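Local coordinates for protein chloride intracellular channel exc-4 (Caenorhabditis elegans, PDB 2YV9) that may insert into membranes to form chloride channels and is required to control lumen size as the excretory canal of the worm grows, at residues G28-A31 with R32-G35; V63-S67 with E68-K72; I123-L126 with Y127-F130. All coordinates share one frame; numbering follows the deposited sequence.

Contact 1: residues G28-A31 with R32-G35; sequences GIDA and RRIG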
loop_
_atom_site.group_PDB
_atom_site.type_symbol
_atom_site.label_atom_id
_atom_site.label_comp_id
_atom_site.label_asym_id
_atom_site.label_seq_id
_atom_site.Cartn_x
_atom_site.Cartn_y
_atom_site.Cartn_z
ATOM N N GLY A 28 -9.033 14.016 -10.086
ATOM C CA GLY A 28 -8.609 14.205 -11.480
ATOM C C GLY A 28 -9.391 15.305 -12.191
ATOM O O GLY A 28 -9.152 15.571 -13.387
ATOM N N ILE A 29 -10.319 15.960 -11.509
ATOM C CA ILE A 29 -11.083 17.074 -12.158
ATOM C C ILE A 29 -10.377 18.369 -11.777
ATOM O O ILE A 29 -10.052 19.203 -12.644
ATOM C CB ILE A 29 -12.579 17.117 -11.671
ATOM C CG1 ILE A 29 -13.343 15.863 -12.088
ATOM C CG2 ILE A 29 -13.326 18.350 -12.203
ATOM C CD1 ILE A 29 -14.765 15.817 -11.495
ATOM N N ASP A 30 -10.176 18.550 -10.474
ATOM C CA ASP A 30 -9.467 19.711 -9.920
ATOM C C ASP A 30 -8.477 19.230 -8.879
ATOM O O ASP A 30 -8.858 18.803 -7.797
ATOM C CB ASP A 30 -10.431 20.660 -9.285
ATOM C CG ASP A 30 -9.764 21.913 -8.718
ATOM O OD1 ASP A 30 -8.525 21.969 -8.612
ATOM O OD2 ASP A 30 -10.517 22.841 -8.374
ATOM N N ALA A 31 -7.195 19.314 -9.196
ATOM C CA ALA A 31 -6.157 18.722 -8.326
ATOM C C ALA A 31 -6.013 19.383 -6.961
ATOM O O ALA A 31 -5.270 18.857 -6.116
ATOM C CB ALA A 31 -4.789 18.689 -9.038
ATOM N N ARG A 32 -6.664 20.522 -6.735
ATOM C CA ARG A 32 -6.675 21.166 -5.431
ATOM C C ARG A 32 -7.652 20.469 -4.476
ATOM O O ARG A 32 -7.585 20.698 -3.279
ATOM C CB ARG A 32 -7.051 22.623 -5.546
ATOM C CG ARG A 32 -6.053 23.396 -6.444
ATOM C CD ARG A 32 -6.542 24.800 -6.766
ATOM N NE ARG A 32 -7.856 24.813 -7.420
ATOM C CZ ARG A 32 -8.410 25.880 -7.995
ATOM N NH1 ARG A 32 -7.772 27.046 -8.027
ATOM N NH2 ARG A 32 -9.613 25.778 -8.551
ATOM N N ARG A 33 -8.578 19.678 -5.030
ATOM C CA ARG A 33 -9.567 18.938 -4.213
ATOM C C ARG A 33 -9.038 17.503 -3.911
ATOM O O ARG A 33 -8.410 16.831 -4.738
ATOM C CB ARG A 33 -10.903 18.812 -4.930
ATOM C CG ARG A 33 -11.568 20.131 -5.358
ATOM C CD ARG A 33 -13.095 19.999 -5.547
ATOM N NE ARG A 33 -13.471 19.066 -6.609
ATOM C CZ ARG A 33 -14.037 19.358 -7.784
ATOM N NH1 ARG A 33 -14.294 20.609 -8.124
ATOM N NH2 ARG A 33 -14.342 18.393 -8.635
ATOM N N ILE A 34 -9.360 17.008 -2.720
ATOM C CA ILE A 34 -9.010 15.652 -2.307
ATOM C C ILE A 34 -9.749 14.650 -3.193
ATOM O O ILE A 34 -10.867 14.884 -3.581
ATOM C CB ILE A 34 -9.321 15.405 -0.818
ATOM C CG1 ILE A 34 -10.842 15.486 -0.519
ATOM C CG2 ILE A 34 -8.592 16.459 0.049
ATOM C CD1 ILE A 34 -11.204 14.922 0.866
ATOM N N GLY A 35 -9.095 13.542 -3.525
ATOM C CA GLY A 35 -9.709 12.499 -4.305
ATOM C C GLY A 35 -10.401 11.474 -3.462
ATOM O O GLY A 35 -10.622 11.679 -2.261
HETATM O O HOH W 1 -13.142 23.203 -7.129
#
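R32 grips the carboxylate of D30 directly, whereas R33 reaches it through a water. The tight part is the side-on salt bridge with R32, made by two nitrogens: NE reaches D30 OD1 at 3.2 Å, while NH2 meets D30 OD2 at 3.1 Å, nearly in the guanidinium plane. The carboxylate and guanidinium planes stand 43° apart. D30 OD1 takes a further bond, from R32 N at 3.0 Å, which arrives from above the carboxylate plane. D30 reaches this amide because its CG lies anti to the backbone N (chi1 -178°). The frame of the contact is a type I beta turn from D30 to R33, closed by R33 N donating to D30 O at 2.9 Å, in the loop that leads from strand 19-25 to helix 38-52 of the thioredoxin-like domain. Toward R33 the fit is looser. D30 CB sits over one face of that guanidinium, 4.0 Å from R33 NH1, and a water bridges the two charges, donating to D30 OD2 and accepting from R33 NH1. I29 CG2 lies 3.7 Å from R33 NH2, and R33 NE turns to a salt bridge with D243 on helix 241-251.

Contact 2: residues V63-S67 with E68-K72; sequences VNVNS and EAFKK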
loop_
_atom_site.group_PDB
_atom_site.type_symbol
_atom_site.label_atom_id
_atom_site.label_comp_id
_atom_site.label_asym_id
_atom_site.label_seq_id
_atom_site.Cartn_x
_atom_site.Cartn_y
_atom_site.Cartn_z
ATOM N N VAL A 63 -2.136 15.447 -4.071
ATOM C CA VAL A 63 -1.159 15.302 -5.131
ATOM C C VAL A 63 -1.743 14.680 -6.388
ATOM O O VAL A 63 -2.587 13.780 -6.356
ATOM C CB VAL A 63 0.037 14.446 -4.628
ATOM C CG1 VAL A 63 0.953 14.070 -5.770
ATOM C CG2 VAL A 63 0.799 15.193 -3.564
ATOM N N ASN A 64 -1.264 15.161 -7.529
ATOM C CA ASN A 64 -1.554 14.566 -8.789
ATOM C C ASN A 64 -0.510 13.483 -8.974
ATOM O O ASN A 64 0.673 13.766 -9.134
ATOM C CB ASN A 64 -1.445 15.652 -9.866
ATOM C CG ASN A 64 -1.872 15.189 -11.205
ATOM O OD1 ASN A 64 -1.769 14.010 -11.534
ATOM N ND2 ASN A 64 -2.317 16.135 -12.035
ATOM N N VAL A 65 -0.935 12.232 -8.886
ATOM C CA VAL A 65 -0.013 11.110 -8.977
ATOM C C VAL A 65 0.726 11.039 -10.309
ATOM O O VAL A 65 1.707 10.291 -10.456
ATOM C CB VAL A 65 -0.733 9.760 -8.761
ATOM C CG1 VAL A 65 -1.338 9.688 -7.351
ATOM C CG2 VAL A 65 -1.794 9.534 -9.841
ATOM N N ASN A 66 0.252 11.830 -11.268
ATOM C CA ASN A 66 0.860 11.872 -12.584
ATOM C C ASN A 66 1.899 12.982 -12.719
ATOM O O ASN A 66 2.604 13.028 -13.729
ATOM C CB ASN A 66 -0.242 11.970 -13.653
ATOM C CG ASN A 66 -1.004 10.652 -13.811
ATOM O OD1 ASN A 66 -0.407 9.620 -14.136
ATOM N ND2 ASN A 66 -2.316 10.678 -13.564
ATOM N N SER A 67 2.044 13.841 -11.694
ATOM C CA SER A 67 3.066 14.908 -11.748
ATOM C C SER A 67 4.521 14.398 -11.747
ATOM O O SER A 67 4.867 13.490 -10.999
ATOM C CB SER A 67 2.895 15.872 -10.587
ATOM O OG SER A 67 3.328 15.272 -9.402
ATOM N N GLU A 68 5.373 15.014 -12.567
ATOM C CA GLU A 68 6.812 14.729 -12.575
ATOM C C GLU A 68 7.469 14.842 -11.206
ATOM O O GLU A 68 8.315 14.017 -10.854
ATOM C CB GLU A 68 7.557 15.668 -13.556
ATOM C CG GLU A 68 9.110 15.494 -13.566
ATOM C CD GLU A 68 9.824 16.438 -14.552
ATOM O OE1 GLU A 68 9.174 17.378 -15.068
ATOM O OE2 GLU A 68 11.041 16.238 -14.808
ATOM N N ALA A 69 7.114 15.879 -10.445
ATOM C CA ALA A 69 7.739 16.098 -9.143
ATOM C C ALA A 69 7.362 14.993 -8.163
ATOM O O ALA A 69 8.178 14.586 -7.341
ATOM C CB ALA A 69 7.367 17.467 -8.557
ATOM N N PHE A 70 6.132 14.515 -8.269
ATOM C CA PHE A 70 5.647 13.477 -7.338
ATOM C C PHE A 70 6.294 12.149 -7.636
ATOM O O PHE A 70 6.696 11.430 -6.737
ATOM C CB PHE A 70 4.142 13.288 -7.415
ATOM C CG PHE A 70 3.650 12.247 -6.467
ATOM C CD1 PHE A 70 3.669 12.485 -5.095
ATOM C CD2 PHE A 70 3.240 11.019 -6.924
ATOM C CE1 PHE A 70 3.244 11.521 -4.205
ATOM C CE2 PHE A 70 2.792 10.055 -6.029
ATOM C CZ PHE A 70 2.828 10.294 -4.671
ATOM N N LYS A 71 6.421 11.839 -8.926
ATOM C CA LYS A 71 7.120 10.647 -9.365
ATOM C C LYS A 71 8.568 10.671 -8.934
ATOM O O LYS A 71 9.100 9.654 -8.527
ATOM C CB LYS A 71 7.040 10.502 -10.889
ATOM C CG LYS A 71 5.640 10.212 -11.405
ATOM C CD LYS A 71 5.638 10.035 -12.914
ATOM C CE LYS A 71 4.246 9.716 -13.454
ATOM N NZ LYS A 71 4.271 9.464 -14.940
ATOM N N LYS A 72 9.215 11.832 -9.032
ATOM C CA LYS A 72 10.617 11.912 -8.713
ATOM C C LYS A 72 10.843 11.931 -7.201
ATOM O O LYS A 72 11.789 11.316 -6.697
ATOM C CB LYS A 72 11.216 13.185 -9.322
ATOM C CG LYS A 72 12.720 13.191 -9.308
ATOM C CD LYS A 72 13.285 14.535 -9.757
ATOM C CE LYS A 72 12.895 14.903 -11.155
ATOM N NZ LYS A 72 13.825 15.941 -11.690
#
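S67 OG accepts from F70 N at 3.1 Å and itself donates to N64 O, also at 3.1 Å, so one hydroxyl ties the helix start to the turn before it. This is an N-cap: S67 stands immediately ahead of helix 68-74, and its chi1 of 74° places OG between the backbone N and the carbonyl carbon, from where it can face the amide of F70. N64 O is gripped twice, because S67 N reaches it at 2.9 Å and closes a type I beta turn from N64 to S67. An Asx turn, N66 N donating to N64 OD1, overlaps the same bend. S67 O starts the regular helical pattern by taking K71 N at 3.1 Å.

Apolar contact completes the join. F70, with CG anti to the backbone N (chi1 -180°), turns its ring back toward V63 and V65, and V63 CG1 lies over one face, 3.2 Å from F70 CD1, with the two side chains crossing at about a right angle. V65 CA approaches F70 CD2 obliquely at 3.8 Å. The extended chain of K71 passes S67 O and brings CE to 3.7 Å from N66 O. Together these contacts dock helix 68-74 onto the end of edge strand 57-63: V63 and V65 also pack on strand 19-25, the F70 ring meets that of F74, and E68 binds N253 of the second subunit.

Contact 3: residues I123-L126 with Y127-F130; sequences IENL and YRNF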
loop_
_atom_site.group_PDB
_atom_site.type_symbol
_atom_site.label_atom_id
_atom_site.label_comp_id
_atom_site.label_asym_id
_atom_site.label_seq_id
_atom_site.Cartn_x
_atom_site.Cartn_y
_atom_site.Cartn_z
ATOM N N ILE A 123 -16.757 -6.486 5.451
ATOM C CA ILE A 123 -16.286 -5.331 4.658
ATOM C C ILE A 123 -15.828 -5.783 3.281
ATOM O O ILE A 123 -16.171 -5.173 2.242
ATOM C CB ILE A 123 -15.160 -4.570 5.381
ATOM C CG1 ILE A 123 -15.715 -3.941 6.683
ATOM C CG2 ILE A 123 -14.477 -3.489 4.485
ATOM C CD1 ILE A 123 -14.648 -3.374 7.687
ATOM N N GLU A 124 -14.978 -6.792 3.243
ATOM C CA GLU A 124 -14.419 -7.288 1.968
ATOM C C GLU A 124 -15.557 -7.810 1.083
ATOM O O GLU A 124 -15.614 -7.531 -0.126
ATOM C CB GLU A 124 -13.478 -8.448 2.221
ATOM C CG GLU A 124 -12.862 -9.051 0.963
ATOM C CD GLU A 124 -13.817 -9.960 0.178
ATOM O OE1 GLU A 124 -14.671 -10.640 0.771
ATOM O OE2 GLU A 124 -13.697 -10.023 -1.065
ATOM N N ASN A 125 -16.483 -8.560 1.679
ATOM C CA ASN A 125 -17.493 -9.222 0.874
ATOM C C ASN A 125 -18.441 -8.166 0.273
ATOM O O ASN A 125 -18.878 -8.260 -0.894
ATOM C CB ASN A 125 -18.274 -10.245 1.699
ATOM C CG ASN A 125 -18.921 -11.339 0.837
ATOM O OD1 ASN A 125 -19.145 -11.181 -0.345
ATOM N ND2 ASN A 125 -19.210 -12.470 1.468
ATOM N N LEU A 126 -18.756 -7.144 1.079
ATOM C CA LEU A 126 -19.625 -6.061 0.581
ATOM C C LEU A 126 -18.962 -5.387 -0.632
ATOM O O LEU A 126 -19.582 -5.226 -1.716
ATOM C CB LEU A 126 -19.834 -5.037 1.681
ATOM C CG LEU A 126 -20.506 -3.747 1.228
ATOM C CD1 LEU A 126 -21.934 -4.009 0.721
ATOM C CD2 LEU A 126 -20.389 -2.668 2.388
ATOM N N TYR A 127 -17.722 -4.945 -0.446
ATOM C CA TYR A 127 -17.109 -4.107 -1.519
ATOM C C TYR A 127 -16.785 -4.929 -2.751
ATOM O O TYR A 127 -16.889 -4.439 -3.868
ATOM C CB TYR A 127 -15.891 -3.347 -1.023
ATOM C CG TYR A 127 -15.509 -2.197 -1.877
ATOM C CD1 TYR A 127 -16.337 -1.122 -2.041
ATOM C CD2 TYR A 127 -14.279 -2.181 -2.460
ATOM C CE1 TYR A 127 -15.954 -0.059 -2.861
ATOM C CE2 TYR A 127 -13.871 -1.149 -3.266
ATOM C CZ TYR A 127 -14.695 -0.099 -3.458
ATOM O OH TYR A 127 -14.189 0.885 -4.300
ATOM N N ARG A 128 -16.427 -6.189 -2.544
ATOM C CA ARG A 128 -16.212 -7.129 -3.672
ATOM C C ARG A 128 -17.489 -7.258 -4.525
ATOM O O ARG A 128 -17.464 -7.176 -5.782
ATOM C CB ARG A 128 -15.821 -8.452 -3.099
ATOM C CG ARG A 128 -15.828 -9.665 -4.024
ATOM C CD ARG A 128 -15.399 -10.820 -3.135
ATOM N NE ARG A 128 -16.271 -11.953 -3.222
ATOM C CZ ARG A 128 -16.505 -12.816 -2.238
ATOM N NH1 ARG A 128 -15.946 -12.734 -1.008
ATOM N NH2 ARG A 128 -17.325 -13.836 -2.510
ATOM N N ASN A 129 -18.628 -7.450 -3.883
ATOM C CA ASN A 129 -19.847 -7.567 -4.671
ATOM C C ASN A 129 -20.269 -6.247 -5.349
ATOM O O ASN A 129 -20.810 -6.247 -6.453
ATOM C CB ASN A 129 -20.980 -8.159 -3.862
ATOM C CG ASN A 129 -20.824 -9.651 -3.700
ATOM O OD1 ASN A 129 -20.720 -10.154 -2.596
ATOM N ND2 ASN A 129 -20.839 -10.362 -4.795
ATOM N N PHE A 130 -20.025 -5.130 -4.669
ATOM C CA PHE A 130 -20.264 -3.802 -5.256
ATOM C C PHE A 130 -19.439 -3.671 -6.544
ATOM O O PHE A 130 -19.965 -3.278 -7.565
ATOM C CB PHE A 130 -19.877 -2.697 -4.278
ATOM C CG PHE A 130 -19.872 -1.306 -4.874
ATOM C CD1 PHE A 130 -21.033 -0.680 -5.299
ATOM C CD2 PHE A 130 -18.673 -0.632 -4.967
ATOM C CE1 PHE A 130 -20.977 0.633 -5.815
ATOM C CE2 PHE A 130 -18.628 0.670 -5.489
ATOM C CZ PHE A 130 -19.778 1.281 -5.892
#
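E124 and R128 form an i to i+4 salt bridge on helix 117-140, in the all-helical C-terminal domain of this glutathione transferase fold. R128 NH1 donates to E124 OE1 at 3.0 Å, meeting the syn lone pair of that oxygen while staying close to its own guanidinium plane. E124 OE1 lies at the guanidinium edge, with the carboxylate and guanidinium planes 27° apart. N125 also neighbours R128, but the orientation of its amide is doubtful.

What sets these groups in place is the bend of each chain. E124 leaves the backbone with CG anti to N (chi1 179°) and then folds at chi2, which brings its end back toward the next turn of the helix. R128 starts extended and bends at chi3, turning its head across the acid. Beneath them the helical bonds fix the spacing, with R128 N donating to E124 O at 2.9 Å and N129 N to N125 O at 3.1 Å.

Farther out, different residues of the helix meet different neighbours. R128 NH2 makes a salt bridge with E88 of the second subunit, and L89 of that subunit packs on both E124 and R128, so this side faces the second subunit of the crystal assembly. L126 and F130 instead point into the helical bundle, where both touch I202 on helix 190-210 and L126 also meets L168 on helix 155-178. The ring of Y127 makes a cation-pi contact with R198. Its hydroxyl extends the reach to another helix: Y127 OH is hydrogen-bonded to Y248 OH on helix 241-251.

How the contacts relate
The three contacts follow one another along the chain. Contacts 1 and 2 both belong to the thioredoxin-like N-terminal domain, their centres 13 Å apart and their nearest atoms about 5 Å apart. They lie on connections that leave the neighbouring parallel strands 19-25 and 57-63, one leading to helix 38-52 and the other to helix 68-74. Contact 3 lies on helix 117-140 in the helical domain, with its centre 26 Å from that of contact 1 and 30 Å from that of contact 2. Contacts 2 and 3 both touch the second subunit, so the crystal assembly engages both domains, including the one thought to rearrange for membrane insertion.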